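Side-chain contacts in ADP-dependent (S)-NAD(P)H-hydrate dehydratase (Enterococcus faecalis, PDB 2R3B), which probably dehydrates the S form of hydrated NADH or NADPH at the expense of ADP, thereby repairing these damaged nicotinamide cofactors: residues B[58-61]-B[62-66]; B[77-81]-B[82-86]. One frame throughout, in Å; residues are numbered along the deposited sequence.

Contact 1 (58-61 with 62-66) is a turn-by-turn contact inside helix 57-70, and contact 2 (77-81 with 82-86) is the turn that leads from strand 74-78 into helix 84-90. Their centres lie about 11 Å apart, and side chains bridge them directly: Thr64 OG1 packs 3.2 Å from Val77 CG2, and Ile60 CG2 lies 3.5 Å from Thr79 OG1. Contact 1 is the nearer to the predicted (6S)-NADPHX site. Its Ala59 is assigned to that site and comes within about 3 Å, side chain to side chain, of Asp235, also predicted to belong to it. Thr79 of contact 2 is about 8 Å from Ala59, by the same measure. Both contacts also reach a second subunit of the tetramer.

Contact 1: residues B[58-61]-B[62-66]; sequences GAII and MSTEA
Thr64 turns its hydroxyl back onto the preceding turn of the helix, where OG1 donates to Ile60 O at 2.7 Å. Its chi1 of -58° sets OG1 beside the backbone N and leaves the methyl CG2 beside the carbonyl carbon. Thr64 N binds the same oxygen at 2.9 Å, and the two donors arrive from opposite faces of the carbonyl plane, so one acceptor is gripped twice. Met62, present as selenomethionine, likewise runs back along the helix. Met62 CG lies 3.4 Å from Gly58 O, the oxygen that Met62 N binds. The bend at chi3 (-76°) then folds the end round until Met62 CE is 3.6 Å from Gly58 O. Ser63 OG passes 3.4 Å from Ala59 O but bonds to Asp235 O. Glu65 extends from the helix toward Arg90 and Gln283. Its OE1 takes a 2.6 Å bond from a water that also donates weakly to Ile61 O, and forms a salt bridge with Arg90, while OE2 meets Gln283. Ala59 is predicted to belong to the (6S)-NADPHX site, beside Asp235. Helix 57-70 is the crossover of a beta-alpha-beta unit with parallel strands 46-50 and 74-78. Helix 233-247 meets it at Ala59, Met62 and Ala66, helix 278-292 touches Met62, Glu65 and Ala66, and helix 84-90 packs on Ile61 and Thr64.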
ATOM      1  N   GLY B  58       5.812 -13.206  -1.047  1.00 13.69           N
ATOM      2  CA  GLY B  58       5.123 -12.634   0.123  1.00 14.53           C
ATOM      3  C   GLY B  58       5.703 -13.106   1.463  1.00 12.93           C
ATOM      4  O   GLY B  58       5.712 -12.348   2.455  1.00 13.34           O
ATOM      5  N   ALA B  59       6.237 -14.317   1.500  1.00 13.88           N
ATOM      6  CA  ALA B  59       6.836 -14.850   2.743  1.00 14.19           C
ATOM      7  C   ALA B  59       7.951 -13.947   3.238  1.00 14.44           C
ATOM      8  O   ALA B  59       8.015 -13.617   4.421  1.00 12.42           O
ATOM      9  CB  ALA B  59       7.380 -16.278   2.534  1.00 15.68           C
ATOM     10  N   ILE B  60       8.876 -13.588   2.350  1.00 12.80           N
ATOM     11  CA  ILE B  60      10.008 -12.768   2.758  1.00 10.97           C
ATOM     12  C   ILE B  60       9.592 -11.341   3.068  1.00 11.87           C
ATOM     13  O   ILE B  60      10.197 -10.681   3.936  1.00 12.77           O
ATOM     14  CB  ILE B  60      11.189 -12.845   1.748  1.00 13.61           C
ATOM     15  CG1 ILE B  60      12.500 -12.529   2.462  1.00 17.02           C
ATOM     16  CG2 ILE B  60      10.964 -11.949   0.557  1.00 12.71           C
ATOM     17  CD1 ILE B  60      12.933 -13.557   3.476  1.00 16.65           C
ATOM     18  N   ILE B  61       8.544 -10.877   2.408  1.00 11.58           N
ATOM     19  CA  ILE B  61       8.009  -9.547   2.685  1.00 14.19           C
ATOM     20  C   ILE B  61       7.474  -9.513   4.112  1.00 12.39           C
ATOM     21  O   ILE B  61       7.671  -8.537   4.863  1.00 13.87           O
ATOM     22  CB  ILE B  61       6.940  -9.172   1.626  1.00 14.36           C
ATOM     23  CG1 ILE B  61       7.643  -8.977   0.270  1.00 16.14           C
ATOM     24  CG2 ILE B  61       6.181  -7.890   2.023  1.00 13.50           C
ATOM     25  CD1 ILE B  61       6.666  -8.760  -0.949  1.00 15.56           C
HETATM   26  N   MSE B  62       6.818 -10.596   4.513  1.00 12.91           N
HETATM   27  CA  MSE B  62       6.299 -10.671   5.885  1.00 12.51           C
HETATM   28  C   MSE B  62       7.412 -10.778   6.948  1.00 13.90           C
HETATM   29  O   MSE B  62       7.356 -10.106   7.986  1.00 12.57           O
HETATM   30  CB  MSE B  62       5.260 -11.814   5.981  1.00 13.04           C
HETATM   31  CG  MSE B  62       3.985 -11.469   5.227  1.00 17.39           C
HETATM   32 SE   MSE B  62       2.556 -12.672   5.491  0.75 14.13          SE
HETATM   33  CE  MSE B  62       3.175 -14.098   4.403  1.00 18.14           C
ATOM     34  N   SER B  63       8.458 -11.560   6.672  1.00 12.13           N
ATOM     35  CA  SER B  63       9.615 -11.551   7.538  1.00 12.49           C
ATOM     36  C   SER B  63      10.269 -10.194   7.655  1.00 12.19           C
ATOM     37  O   SER B  63      10.741  -9.816   8.735  1.00 11.58           O
ATOM     38  CB  SER B  63      10.671 -12.525   7.028  1.00 13.33           C
ATOM     39  OG  SER B  63      10.178 -13.832   6.998  1.00 15.60           O
ATOM     40  N   THR B  64      10.351  -9.483   6.530  1.00 11.65           N
ATOM     41  CA  THR B  64      10.953  -8.138   6.510  1.00 12.80           C
ATOM     42  C   THR B  64      10.182  -7.183   7.392  1.00 12.50           C
ATOM     43  O   THR B  64      10.780  -6.469   8.186  1.00 12.93           O
ATOM     44  CB  THR B  64      11.031  -7.636   5.061  1.00 12.46           C
ATOM     45  OG1 THR B  64      11.806  -8.588   4.308  1.00 13.61           O
ATOM     46  CG2 THR B  64      11.653  -6.219   4.990  1.00 12.65           C
ATOM     47  N   GLU B  65       8.864  -7.166   7.287  1.00 13.47           N
ATOM     48  CA  GLU B  65       8.053  -6.261   8.104  1.00 13.11           C
ATOM     49  C   GLU B  65       8.270  -6.559   9.611  1.00 12.60           C
ATOM     50  O   GLU B  65       8.354  -5.650  10.438  1.00 13.99           O
ATOM     51  CB  GLU B  65       6.568  -6.383   7.712  1.00 15.29           C
ATOM     52  CG  GLU B  65       5.678  -5.356   8.423  1.00 16.38           C
ATOM     53  CD  GLU B  65       4.355  -5.064   7.721  1.00 21.85           C
ATOM     54  OE1 GLU B  65       3.893  -5.947   6.952  1.00 22.20           O
ATOM     55  OE2 GLU B  65       3.794  -3.944   7.962  1.00 22.08           O
ATOM     56  N   ALA B  66       8.339  -7.845   9.954  1.00 12.09           N
ATOM     57  CA  ALA B  66       8.567  -8.287  11.344  1.00 11.98           C
ATOM     58  C   ALA B  66       9.930  -7.793  11.829  1.00 14.34           C
ATOM     59  O   ALA B  66      10.070  -7.257  12.938  1.00 13.40           O
ATOM     60  CB  ALA B  66       8.502  -9.848  11.421  1.00 11.63           C
TER
HETATM   61  O   HOH W   1       4.746  -7.451   5.024  1.00 20.45           O

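Contact 2: residues B[77-81]-B[82-86]; sequences VITDV and KNHGP
Asp80 and Lys82 form an Asx turn: Lys82 N donates to the anti lone pair of Asp80 OD1 at 3.0 Å, nearly straight at 163°. The other carboxylate oxygen, OD2, forms a salt bridge with Arg54. Asn83 N binds Asp80 O at 2.8 Å, and His84 N follows on Val81 O at 3.1 Å; these successive i to i+3 bonds tighten the strand-to-helix connection of the beta-alpha-beta unit 74-78, 84-90, 95-97. The imidazole swings back toward the strand. With chi1 at -67°, CG sits beside the backbone N, and His84 NE2 donates to Thr79 O at 3.1 Å from well above the carbonyl plane. Val81 CA lies over the centre of one ring face, 3.6 Å from the centroid, in a CH-pi contact, while Thr79 CG2 presses on His84 CD2 at 3.4 Å. Thr79 OG1 lies 3.2 Å from Asn83 ND2, and each also has a partner in the loop after strand 46-50: the hydroxyl bonds to Gly51 O and Gly52 O, the amide to Asn53 O. The fully extended Lys82 leads away, and its NZ meets His84 ND1 of a second subunit; His84 ND1 here meets Lys82 NZ of a third. Donation by NE2, with ND1 facing an ammonium, is consistent with a neutral imidazole protonated at NE2. The same imidazole thus holds the turn through NE2 and meets another subunit through ND1.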
ATOM      1  N   VAL B  77      17.357  -7.328   2.236  1.00 12.76           N
ATOM      2  CA  VAL B  77      16.656  -8.509   1.778  1.00 13.62           C
ATOM      3  C   VAL B  77      17.271  -8.982   0.473  1.00 12.35           C
ATOM      4  O   VAL B  77      17.312  -8.233  -0.505  1.00 12.69           O
ATOM      5  CB  VAL B  77      15.146  -8.269   1.620  1.00 11.42           C
ATOM      6  CG1 VAL B  77      14.385  -9.593   1.341  1.00 14.34           C
ATOM      7  CG2 VAL B  77      14.557  -7.602   2.909  1.00 10.84           C
ATOM      8  N   ILE B  78      17.726 -10.234   0.462  1.00 11.37           N
ATOM      9  CA  ILE B  78      18.124 -10.919  -0.781  1.00 11.43           C
ATOM     10  C   ILE B  78      16.951 -11.788  -1.223  1.00 13.21           C
ATOM     11  O   ILE B  78      16.578 -12.738  -0.538  1.00 12.11           O
ATOM     12  CB  ILE B  78      19.371 -11.815  -0.588  1.00 11.62           C
ATOM     13  CG1 ILE B  78      20.573 -11.011  -0.086  1.00 18.17           C
ATOM     14  CG2 ILE B  78      19.697 -12.615  -1.894  1.00 11.80           C
ATOM     15  CD1 ILE B  78      21.710 -11.930   0.436  1.00 13.91           C
ATOM     16  N   THR B  79      16.327 -11.400  -2.314  1.00 12.32           N
ATOM     17  CA  THR B  79      15.089 -11.990  -2.771  1.00 10.76           C
ATOM     18  C   THR B  79      14.990 -11.795  -4.262  1.00 12.10           C
ATOM     19  O   THR B  79      15.696 -10.990  -4.828  1.00 12.41           O
ATOM     20  CB  THR B  79      13.860 -11.368  -2.071  1.00 12.64           C
ATOM     21  OG1 THR B  79      12.696 -12.099  -2.465  1.00 12.56           O
ATOM     22  CG2 THR B  79      13.641  -9.895  -2.444  1.00 12.55           C
ATOM     23  N   ASP B  80      14.145 -12.559  -4.934  1.00 11.63           N
ATOM     24  CA  ASP B  80      14.010 -12.339  -6.383  1.00 12.48           C
ATOM     25  C   ASP B  80      13.641 -10.888  -6.676  1.00 13.41           C
ATOM     26  O   ASP B  80      12.793 -10.278  -6.017  1.00 12.98           O
ATOM     27  CB  ASP B  80      12.983 -13.278  -6.988  1.00 13.78           C
ATOM     28  CG  ASP B  80      13.129 -13.417  -8.476  1.00 13.80           C
ATOM     29  OD1 ASP B  80      12.700 -12.501  -9.215  1.00 13.80           O
ATOM     30  OD2 ASP B  80      13.655 -14.475  -8.914  1.00 16.15           O
ATOM     31  N   VAL B  81      14.284 -10.333  -7.694  1.00 13.18           N
ATOM     32  CA  VAL B  81      14.023  -8.947  -8.108  1.00 13.37           C
ATOM     33  C   VAL B  81      12.539  -8.662  -8.373  1.00 14.50           C
ATOM     34  O   VAL B  81      12.052  -7.537  -8.169  1.00 14.36           O
ATOM     35  CB  VAL B  81      14.899  -8.571  -9.320  1.00 13.50           C
ATOM     36  CG1 VAL B  81      14.503  -9.435 -10.525  1.00 13.81           C
ATOM     37  CG2 VAL B  81      14.795  -7.084  -9.550  1.00 15.79           C
ATOM     38  N   LYS B  82      11.815  -9.691  -8.785  1.00 14.57           N
ATOM     39  CA  LYS B  82      10.341  -9.617  -8.930  1.00 15.00           C
ATOM     40  C   LYS B  82       9.673  -9.034  -7.687  1.00 13.13           C
ATOM     41  O   LYS B  82       8.670  -8.331  -7.784  1.00 13.56           O
ATOM     42  CB  LYS B  82       9.795 -11.041  -9.207  1.00 14.45           C
ATOM     43  CG  LYS B  82       8.265 -11.160  -9.343  1.00 15.11           C
ATOM     44  CD  LYS B  82       7.785 -12.587  -9.566  1.00 13.76           C
ATOM     45  CE  LYS B  82       6.253 -12.631  -9.755  1.00 15.60           C
ATOM     46  NZ  LYS B  82       5.789 -14.009  -9.960  1.00 14.21           N
ATOM     47  N   ASN B  83      10.214  -9.369  -6.519  1.00 11.55           N
ATOM     48  CA  ASN B  83       9.587  -9.025  -5.238  1.00 11.48           C
ATOM     49  C   ASN B  83       9.978  -7.659  -4.704  1.00 11.18           C
ATOM     50  O   ASN B  83       9.403  -7.198  -3.717  1.00 12.45           O
ATOM     51  CB  ASN B  83       9.896 -10.105  -4.202  1.00 11.60           C
ATOM     52  CG  ASN B  83       9.424 -11.491  -4.641  1.00 14.65           C
ATOM     53  OD1 ASN B  83       8.312 -11.657  -5.139  1.00 14.73           O
ATOM     54  ND2 ASN B  83      10.292 -12.479  -4.495  1.00 11.09           N
ATOM     55  N   HIS B  84      10.939  -6.981  -5.327  1.00 11.33           N
ATOM     56  CA  HIS B  84      11.447  -5.764  -4.709  1.00 10.35           C
ATOM     57  C   HIS B  84      10.430  -4.622  -4.652  1.00 11.27           C
ATOM     58  O   HIS B  84      10.446  -3.826  -3.690  1.00 12.64           O
ATOM     59  CB  HIS B  84      12.686  -5.305  -5.438  1.00 10.21           C
ATOM     60  CG  HIS B  84      13.849  -6.228  -5.298  1.00 10.39           C
ATOM     61  ND1 HIS B  84      15.076  -5.965  -5.870  1.00 11.62           N
ATOM     62  CD2 HIS B  84      13.962  -7.436  -4.699  1.00 12.56           C
ATOM     63  CE1 HIS B  84      15.898  -6.966  -5.616  1.00 13.13           C
ATOM     64  NE2 HIS B  84      15.252  -7.874  -4.912  1.00 12.40           N
ATOM     65  N   GLY B  85       9.587  -4.521  -5.675  1.00 12.19           N
ATOM     66  CA  GLY B  85       8.527  -3.489  -5.757  1.00 13.06           C
ATOM     67  C   GLY B  85       7.531  -3.628  -4.609  1.00 12.50           C
ATOM     68  O   GLY B  85       7.361  -2.708  -3.818  1.00 13.55           O
ATOM     69  N   PRO B  86       6.834  -4.768  -4.522  1.00 12.52           N
ATOM     70  CA  PRO B  86       5.863  -4.858  -3.420  1.00 12.99           C
ATOM     71  C   PRO B  86       6.513  -4.787  -2.052  1.00 11.87           C
ATOM     72  O   PRO B  86       5.891  -4.325  -1.083  1.00 12.60           O
ATOM     73  CB  PRO B  86       5.155  -6.205  -3.670  1.00 15.74           C
ATOM     74  CG  PRO B  86       5.976  -6.898  -4.646  1.00 14.35           C
ATOM     75  CD  PRO B  86       6.727  -5.913  -5.437  1.00 12.65           C
TER